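Local coordinates for protein oxidoreductase (Methanosarcina mazei, PDB 3KA7) that binds flavin-adenine dinucleotide and is probably an oxidoreductase of the flavin-containing amine oxidoreductase family, at residues M1-I6 with A22-E27. Residues are numbered along the deposited sequence; the frame is centred on the assembly and turned at random.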
loop_
_atom_site.group_PDB
_atom_site.type_symbol
_atom_site.label_atom_id
_atom_site.label_comp_id
_atom_site.label_asym_id
_atom_site.label_seq_id
_atom_site.Cartn_x
_atom_site.Cartn_y
_atom_site.Cartn_z
HETATM N N MSE A 1 -15.695 -11.115 24.272
HETATM C CA MSE A 1 -14.319 -11.521 24.653
HETATM C C MSE A 1 -13.488 -10.324 25.048
HETATM O O MSE A 1 -13.799 -9.187 24.684
HETATM C CB MSE A 1 -13.612 -12.157 23.471
HETATM C CG MSE A 1 -14.219 -13.414 22.937
HETATM SE SE MSE A 1 -13.028 -14.008 21.518
HETATM C CE MSE A 1 -13.656 -12.884 20.046
ATOM N N LYS A 2 -12.403 -10.591 25.763
ATOM C CA LYS A 2 -11.398 -9.582 25.999
ATOM C C LYS A 2 -10.368 -9.743 24.885
ATOM O O LYS A 2 -9.808 -10.828 24.698
ATOM C CB LYS A 2 -10.755 -9.775 27.369
ATOM C CG LYS A 2 -9.909 -8.603 27.813
ATOM C CD LYS A 2 -9.254 -8.846 29.175
ATOM C CE LYS A 2 -10.289 -8.852 30.295
ATOM N NZ LYS A 2 -9.694 -9.267 31.610
ATOM N N THR A 3 -10.157 -8.681 24.120
ATOM C CA THR A 3 -9.250 -8.747 22.975
ATOM C C THR A 3 -8.211 -7.627 23.050
ATOM O O THR A 3 -8.465 -6.548 23.591
ATOM C CB THR A 3 -10.005 -8.640 21.629
ATOM O OG1 THR A 3 -10.382 -7.282 21.403
ATOM C CG2 THR A 3 -11.260 -9.515 21.609
ATOM N N VAL A 4 -7.021 -7.903 22.534
ATOM C CA VAL A 4 -5.984 -6.895 22.488
ATOM C C VAL A 4 -5.429 -6.849 21.072
ATOM O O VAL A 4 -5.332 -7.886 20.398
ATOM C CB VAL A 4 -4.850 -7.173 23.503
ATOM C CG1 VAL A 4 -5.407 -7.125 24.948
ATOM C CG2 VAL A 4 -4.199 -8.503 23.221
ATOM N N VAL A 5 -5.093 -5.645 20.635
ATOM C CA VAL A 5 -4.507 -5.434 19.320
ATOM C C VAL A 5 -3.120 -4.873 19.535
ATOM O O VAL A 5 -2.937 -3.906 20.287
ATOM C CB VAL A 5 -5.341 -4.432 18.502
ATOM C CG1 VAL A 5 -4.688 -4.182 17.144
ATOM C CG2 VAL A 5 -6.764 -4.963 18.318
ATOM N N ILE A 6 -2.130 -5.482 18.886
ATOM C CA ILE A 6 -0.752 -5.011 19.004
ATOM C C ILE A 6 -0.445 -4.128 17.799
ATOM O O ILE A 6 -0.360 -4.628 16.689
ATOM C CB ILE A 6 0.239 -6.191 19.043
ATOM C CG1 ILE A 6 -0.154 -7.188 20.150
ATOM C CG2 ILE A 6 1.663 -5.673 19.252
ATOM C CD1 ILE A 6 0.627 -8.487 20.115
ATOM N N ALA A 22 -18.565 -5.278 17.445
ATOM C CA ALA A 22 -19.012 -6.658 17.576
ATOM C C ALA A 22 -19.274 -7.056 19.030
ATOM O O ALA A 22 -19.655 -8.191 19.308
ATOM C CB ALA A 22 -17.983 -7.584 16.942
ATOM N N GLY A 23 -19.071 -6.123 19.958
ATOM C CA GLY A 23 -19.403 -6.368 21.357
ATOM C C GLY A 23 -18.256 -6.850 22.223
ATOM O O GLY A 23 -18.474 -7.330 23.330
ATOM N N HIS A 24 -17.028 -6.723 21.728
ATOM C CA HIS A 24 -15.866 -7.182 22.493
ATOM C C HIS A 24 -15.126 -6.054 23.216
ATOM O O HIS A 24 -15.151 -4.902 22.774
ATOM C CB HIS A 24 -14.930 -7.978 21.577
ATOM C CG HIS A 24 -15.615 -9.118 20.896
ATOM N ND1 HIS A 24 -16.182 -10.165 21.595
ATOM C CD2 HIS A 24 -15.866 -9.355 19.588
ATOM C CE1 HIS A 24 -16.739 -11.006 20.739
ATOM N NE2 HIS A 24 -16.566 -10.533 19.517
ATOM N N GLU A 25 -14.495 -6.377 24.346
ATOM C CA GLU A 25 -13.661 -5.400 25.029
ATOM C C GLU A 25 -12.362 -5.374 24.252
ATOM O O GLU A 25 -11.750 -6.418 24.069
ATOM C CB GLU A 25 -13.348 -5.827 26.463
ATOM C CG GLU A 25 -14.523 -5.823 27.436
ATOM C CD GLU A 25 -14.068 -6.015 28.879
ATOM O OE1 GLU A 25 -12.847 -5.880 29.152
ATOM O OE2 GLU A 25 -14.931 -6.286 29.744
ATOM N N VAL A 26 -11.955 -4.199 23.798
ATOM C CA VAL A 26 -10.735 -4.073 22.998
ATOM C C VAL A 26 -9.790 -3.007 23.537
ATOM O O VAL A 26 -10.201 -1.872 23.823
ATOM C CB VAL A 26 -11.049 -3.763 21.506
ATOM C CG1 VAL A 26 -11.998 -4.788 20.923
ATOM C CG2 VAL A 26 -11.618 -2.368 21.343
ATOM N N GLU A 27 -8.516 -3.369 23.671
ATOM C CA GLU A 27 -7.474 -2.394 23.979
ATOM C C GLU A 27 -6.381 -2.513 22.930
ATOM O O GLU A 27 -5.945 -3.626 22.623
ATOM C CB GLU A 27 -6.885 -2.642 25.360
ATOM C CG GLU A 27 -7.916 -2.535 26.467
ATOM C CD GLU A 27 -7.283 -2.521 27.831
ATOM O OE1 GLU A 27 -6.334 -1.730 28.035
ATOM O OE2 GLU A 27 -7.739 -3.297 28.696
#
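The imidazole of His24 carries the selenomethionine Met1 on one face: methyl CE stands 3.8 Å from the ring centroid, a CH-pi contact made possible because the Met1 chain bends at its last torsion (chi3 -82°) and brings CE back over the ring. The carbonyl O of Ala22 lies over the opposite face, toward the rim. At the edge, ND1 accepts a hydrogen bond from Met1 N, the amino group that starts the chain, at 2.9 Å and 14° out of the ring plane. The Thr3 side chain crosses that of His24 at about a right angle, CG2 lying 4.0 Å from His24 CB.

From here run the two parallel strands of the beta-alpha-beta unit that opens the Rossmann-type FAD-binding fold, joined by helix 10-21, whose end Gly23 closes in a Schellman motif. Glu25 N binds Met1 O; Glu25 O takes Thr3 N at 2.8 Å and also the Thr3 hydroxyl OG1 at 3.1 Å, the latter from well off the carbonyl plane. OG1, set between backbone N and carbonyl carbon (chi1 76°), sits a tight 3.0 Å from Val26 CG1 on the face covered by Leu19. Glu27 N donates to Thr3 O and Glu27 O accepts from Val5 N at 3.0 Å, while OE1 is hydrogen-bonded to His214 NE2 on strand 212-214.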